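Local coordinates for protein glucose-6-phosphate dehydrogenase (Trypanosoma cruzi, PDB 5AQ1) that catalyses the NADP-dependent oxidation of glucose 6-phosphate, the first step of the pentose phosphate pathway, at residues Leu28-Val36 with Leu124-Phe135. Residues are numbered along the deposited sequence; the frame is centred on the assembly and turned at random.
Sequences LRSRALTIV and LNERILRMEEAF
F135 follows the last turn of helix 118-134 and lays its ring against the turn that leads from R29 into strand 33-38. Helix and strand belong to the Rossmann-type coenzyme domain: strand 33-38 is central in the parallel sheet, between strands 67-72 and 143-148, and the helix packs on one side of it, its segment axis running nearly antiparallel to the strand (151°) at 8.9 Å. Followed outward, F135 first meets A32, whose CB lies 3.5 Å from F135 CB and equally close to CG. With CG anti to the backbone N (chi1 178°), the ring then slides under the peptide that joins R31 to A32: A32 N stands 3.4 Å above the plane, over the ring centre, while the carbonyl carbon of R31 lies over the same face near the rim. At the far end, CE2 comes to S30 O, and CZ lies 3.5 Å from R29 O, which sits at the ring edge, in its plane.

Back toward the helix N-terminus, I128 lies obliquely across T34, its CG2 beside T34 OG1, and crosses V36 at about a right angle, its CD1 3.9 Å from V36 CG2. V36 CG1 meets CD1 of L124, a side chain that also touches strands 67-72 and 108-112. T34 CG2 approaches M131 SD more loosely. No direct hydrogen bond links the two segments. A water bridges them instead, and the E132 oxygen that takes it, OE2, also forms a salt bridge with R144 NE of strand 143-148. The water donates to T34 OG1 at 2.7 Å and to E132 OE2 at 2.8 Å.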
loop_
_atom_site.group_PDB
_atom_site.type_symbol
_atom_site.label_atom_id
_atom_site.label_comp_id
_atom_site.label_asym_id
_atom_site.label_seq_id
_atom_site.Cartn_x
_atom_site.Cartn_y
_atom_site.Cartn_z
ATOM N N LEU B 28 -46.654 0.059 2.109
ATOM C CA LEU B 28 -47.015 0.162 3.524
ATOM C C LEU B 28 -48.335 0.929 3.739
ATOM O O LEU B 28 -49.040 0.694 4.719
ATOM C CB LEU B 28 -45.880 0.872 4.271
ATOM C CG LEU B 28 -45.846 0.830 5.796
ATOM C CD1 LEU B 28 -45.519 -0.569 6.291
ATOM C CD2 LEU B 28 -44.824 1.829 6.315
ATOM N N ARG B 29 -48.648 1.849 2.825
ATOM C CA ARG B 29 -49.870 2.655 2.893
ATOM C C ARG B 29 -51.104 1.923 2.343
ATOM O O ARG B 29 -52.219 2.168 2.804
ATOM C CB ARG B 29 -49.667 3.980 2.138
ATOM C CG ARG B 29 -50.879 4.905 2.133
ATOM C CD ARG B 29 -50.585 6.248 1.479
ATOM N NE ARG B 29 -49.644 7.060 2.260
ATOM C CZ ARG B 29 -48.351 7.244 1.981
ATOM N NH1 ARG B 29 -47.779 6.682 0.920
ATOM N NH2 ARG B 29 -47.614 8.011 2.780
ATOM N N SER B 30 -50.905 1.032 1.370
ATOM C CA SER B 30 -52.013 0.345 0.680
ATOM C C SER B 30 -52.632 -0.824 1.465
ATOM O O SER B 30 -53.627 -1.410 1.024
ATOM C CB SER B 30 -51.547 -0.156 -0.693
ATOM O OG SER B 30 -50.455 -1.057 -0.566
ATOM N N ARG B 31 -52.042 -1.155 2.613
ATOM C CA ARG B 31 -52.533 -2.222 3.478
ATOM C C ARG B 31 -52.510 -1.758 4.935
ATOM O O ARG B 31 -51.672 -0.942 5.319
ATOM C CB ARG B 31 -51.658 -3.462 3.290
ATOM C CG ARG B 31 -51.868 -4.567 4.306
ATOM C CD ARG B 31 -51.275 -5.875 3.805
ATOM N NE ARG B 31 -52.150 -6.541 2.840
ATOM C CZ ARG B 31 -51.808 -7.599 2.110
ATOM N NH1 ARG B 31 -50.592 -8.129 2.208
ATOM N NH2 ARG B 31 -52.688 -8.131 1.269
ATOM N N ALA B 32 -53.433 -2.279 5.739
ATOM C CA ALA B 32 -53.542 -1.895 7.146
ATOM C C ALA B 32 -52.235 -2.148 7.887
ATOM O O ALA B 32 -51.517 -3.098 7.578
ATOM C CB ALA B 32 -54.679 -2.651 7.818
ATOM N N LEU B 33 -51.937 -1.290 8.861
ATOM C CA LEU B 33 -50.745 -1.423 9.696
ATOM C C LEU B 33 -51.131 -1.351 11.167
ATOM O O LEU B 33 -51.721 -0.366 11.611
ATOM C CB LEU B 33 -49.735 -0.316 9.382
ATOM C CG LEU B 33 -48.442 -0.310 10.212
ATOM C CD1 LEU B 33 -47.715 -1.644 10.134
ATOM C CD2 LEU B 33 -47.528 0.814 9.758
ATOM N N THR B 34 -50.797 -2.398 11.915
ATOM C CA THR B 34 -51.038 -2.438 13.348
ATOM C C THR B 34 -49.712 -2.653 14.079
ATOM O O THR B 34 -49.015 -3.637 13.834
ATOM C CB THR B 34 -52.032 -3.555 13.724
ATOM O OG1 THR B 34 -53.208 -3.450 12.911
ATOM C CG2 THR B 34 -52.432 -3.454 15.189
ATOM N N ILE B 35 -49.374 -1.717 14.967
ATOM C CA ILE B 35 -48.173 -1.800 15.794
ATOM C C ILE B 35 -48.584 -2.091 17.236
ATOM O O ILE B 35 -49.169 -1.237 17.904
ATOM C CB ILE B 35 -47.361 -0.490 15.732
ATOM C CG1 ILE B 35 -46.944 -0.206 14.288
ATOM C CG2 ILE B 35 -46.137 -0.569 16.641
ATOM C CD1 ILE B 35 -46.306 1.150 14.073
ATOM N N VAL B 36 -48.281 -3.296 17.712
ATOM C CA VAL B 36 -48.658 -3.715 19.061
ATOM C C VAL B 36 -47.464 -3.592 20.006
ATOM O O VAL B 36 -46.462 -4.293 19.847
ATOM C CB VAL B 36 -49.178 -5.167 19.083
ATOM C CG1 VAL B 36 -49.727 -5.515 20.458
ATOM C CG2 VAL B 36 -50.250 -5.368 18.021
ATOM N N LEU B 124 -56.340 -10.597 21.763
ATOM C CA LEU B 124 -55.420 -9.683 21.077
ATOM C C LEU B 124 -55.597 -9.756 19.563
ATOM O O LEU B 124 -55.711 -8.727 18.893
ATOM C CB LEU B 124 -53.967 -10.006 21.447
ATOM C CG LEU B 124 -52.844 -9.217 20.754
ATOM C CD1 LEU B 124 -53.005 -7.716 20.945
ATOM C CD2 LEU B 124 -51.483 -9.671 21.261
ATOM N N ASN B 125 -55.624 -10.978 19.037
ATOM C CA ASN B 125 -55.840 -11.208 17.612
ATOM C C ASN B 125 -57.130 -10.555 17.111
ATOM O O ASN B 125 -57.149 -9.925 16.053
ATOM C CB ASN B 125 -55.874 -12.710 17.334
ATOM C CG ASN B 125 -55.976 -13.032 15.856
ATOM O OD1 ASN B 125 -55.037 -12.812 15.099
ATOM N ND2 ASN B 125 -57.118 -13.564 15.439
ATOM N N GLU B 126 -58.199 -10.714 17.884
ATOM C CA GLU B 126 -59.519 -10.191 17.518
ATOM C C GLU B 126 -59.558 -8.672 17.517
ATOM O O GLU B 126 -60.218 -8.061 16.675
ATOM C CB GLU B 126 -60.584 -10.726 18.476
ATOM C CG GLU B 126 -60.849 -12.207 18.298
ATOM C CD GLU B 126 -61.600 -12.821 19.459
ATOM O OE1 GLU B 126 -62.323 -12.103 20.186
ATOM O OE2 GLU B 126 -61.448 -14.045 19.650
ATOM N N ARG B 127 -58.870 -8.072 18.481
ATOM C CA ARG B 127 -58.764 -6.627 18.558
ATOM C C ARG B 127 -58.007 -6.092 17.344
ATOM O O ARG B 127 -58.376 -5.060 16.778
ATOM C CB ARG B 127 -58.058 -6.229 19.849
ATOM C CG ARG B 127 -57.934 -4.732 20.062
ATOM C CD ARG B 127 -59.290 -4.036 20.104
ATOM N NE ARG B 127 -59.241 -2.869 20.980
ATOM C CZ ARG B 127 -59.372 -2.909 22.307
ATOM N NH1 ARG B 127 -59.581 -4.063 22.943
ATOM N NH2 ARG B 127 -59.295 -1.783 23.009
ATOM N N ILE B 128 -56.957 -6.806 16.947
ATOM C CA ILE B 128 -56.210 -6.466 15.741
ATOM C C ILE B 128 -57.106 -6.622 14.517
ATOM O O ILE B 128 -57.129 -5.747 13.653
ATOM C CB ILE B 128 -54.942 -7.333 15.580
ATOM C CG1 ILE B 128 -53.926 -6.999 16.677
ATOM C CG2 ILE B 128 -54.304 -7.109 14.213
ATOM C CD1 ILE B 128 -52.812 -8.014 16.821
ATOM N N LEU B 129 -57.844 -7.730 14.447
ATOM C CA LEU B 129 -58.773 -7.967 13.337
ATOM C C LEU B 129 -59.775 -6.826 13.176
ATOM O O LEU B 129 -60.041 -6.391 12.056
ATOM C CB LEU B 129 -59.535 -9.285 13.521
ATOM C CG LEU B 129 -58.828 -10.602 13.184
ATOM C CD1 LEU B 129 -59.693 -11.782 13.619
ATOM C CD2 LEU B 129 -58.473 -10.707 11.704
ATOM N N ARG B 130 -60.337 -6.358 14.291
ATOM C CA ARG B 130 -61.256 -5.213 14.276
ATOM C C ARG B 130 -60.632 -3.979 13.642
ATOM O O ARG B 130 -61.275 -3.275 12.864
ATOM C CB ARG B 130 -61.715 -4.841 15.693
ATOM C CG ARG B 130 -62.951 -5.596 16.123
ATOM C CD ARG B 130 -63.507 -5.081 17.438
ATOM N NE ARG B 130 -64.487 -6.019 17.974
ATOM C CZ ARG B 130 -64.197 -7.071 18.738
ATOM N NH1 ARG B 130 -62.939 -7.345 19.090
ATOM N NH2 ARG B 130 -65.184 -7.863 19.158
ATOM N N MET B 131 -59.384 -3.713 14.011
ATOM C CA MET B 131 -58.646 -2.578 13.473
ATOM C C MET B 131 -58.338 -2.768 11.986
ATOM O O MET B 131 -58.441 -1.823 11.204
ATOM C CB MET B 131 -57.351 -2.362 14.261
ATOM C CG MET B 131 -57.567 -1.895 15.695
ATOM S SD MET B 131 -56.070 -1.976 16.702
ATOM C CE MET B 131 -56.631 -1.132 18.181
ATOM N N GLU B 132 -57.980 -3.990 11.605
ATOM C CA GLU B 132 -57.678 -4.310 10.209
ATOM C C GLU B 132 -58.900 -4.195 9.294
ATOM O O GLU B 132 -58.791 -3.706 8.176
ATOM C CB GLU B 132 -57.081 -5.708 10.103
ATOM C CG GLU B 132 -55.674 -5.807 10.671
ATOM C CD GLU B 132 -55.112 -7.217 10.622
ATOM O OE1 GLU B 132 -55.916 -8.177 10.651
ATOM O OE2 GLU B 132 -53.875 -7.368 10.567
ATOM N N GLU B 133 -60.057 -4.644 9.772
ATOM C CA GLU B 133 -61.300 -4.540 9.002
ATOM C C GLU B 133 -61.705 -3.079 8.776
ATOM O O GLU B 133 -62.287 -2.744 7.742
ATOM C CB GLU B 133 -62.450 -5.287 9.701
ATOM C CG GLU B 133 -62.292 -6.797 9.852
ATOM C CD GLU B 133 -61.788 -7.505 8.606
ATOM O OE1 GLU B 133 -62.237 -7.143 7.497
ATOM O OE2 GLU B 133 -60.940 -8.422 8.739
ATOM N N ALA B 134 -61.392 -2.218 9.745
ATOM C CA ALA B 134 -61.741 -0.797 9.674
ATOM C C ALA B 134 -60.836 -0.010 8.727
ATOM O O ALA B 134 -61.150 1.124 8.375
ATOM C CB ALA B 134 -61.715 -0.174 11.064
ATOM N N PHE B 135 -59.711 -0.602 8.332
ATOM C CA PHE B 135 -58.852 -0.022 7.306
ATOM C C PHE B 135 -59.656 0.176 6.033
ATOM O O PHE B 135 -60.361 -0.733 5.597
ATOM C CB PHE B 135 -57.671 -0.948 7.032
ATOM C CG PHE B 135 -56.743 -0.458 5.961
ATOM C CD1 PHE B 135 -55.891 0.614 6.204
ATOM C CD2 PHE B 135 -56.701 -1.080 4.719
ATOM C CE1 PHE B 135 -55.025 1.065 5.223
ATOM C CE2 PHE B 135 -55.835 -0.636 3.735
ATOM C CZ PHE B 135 -54.997 0.440 3.987
HETATM O O HOH W 1 -52.587 -4.913 10.713
#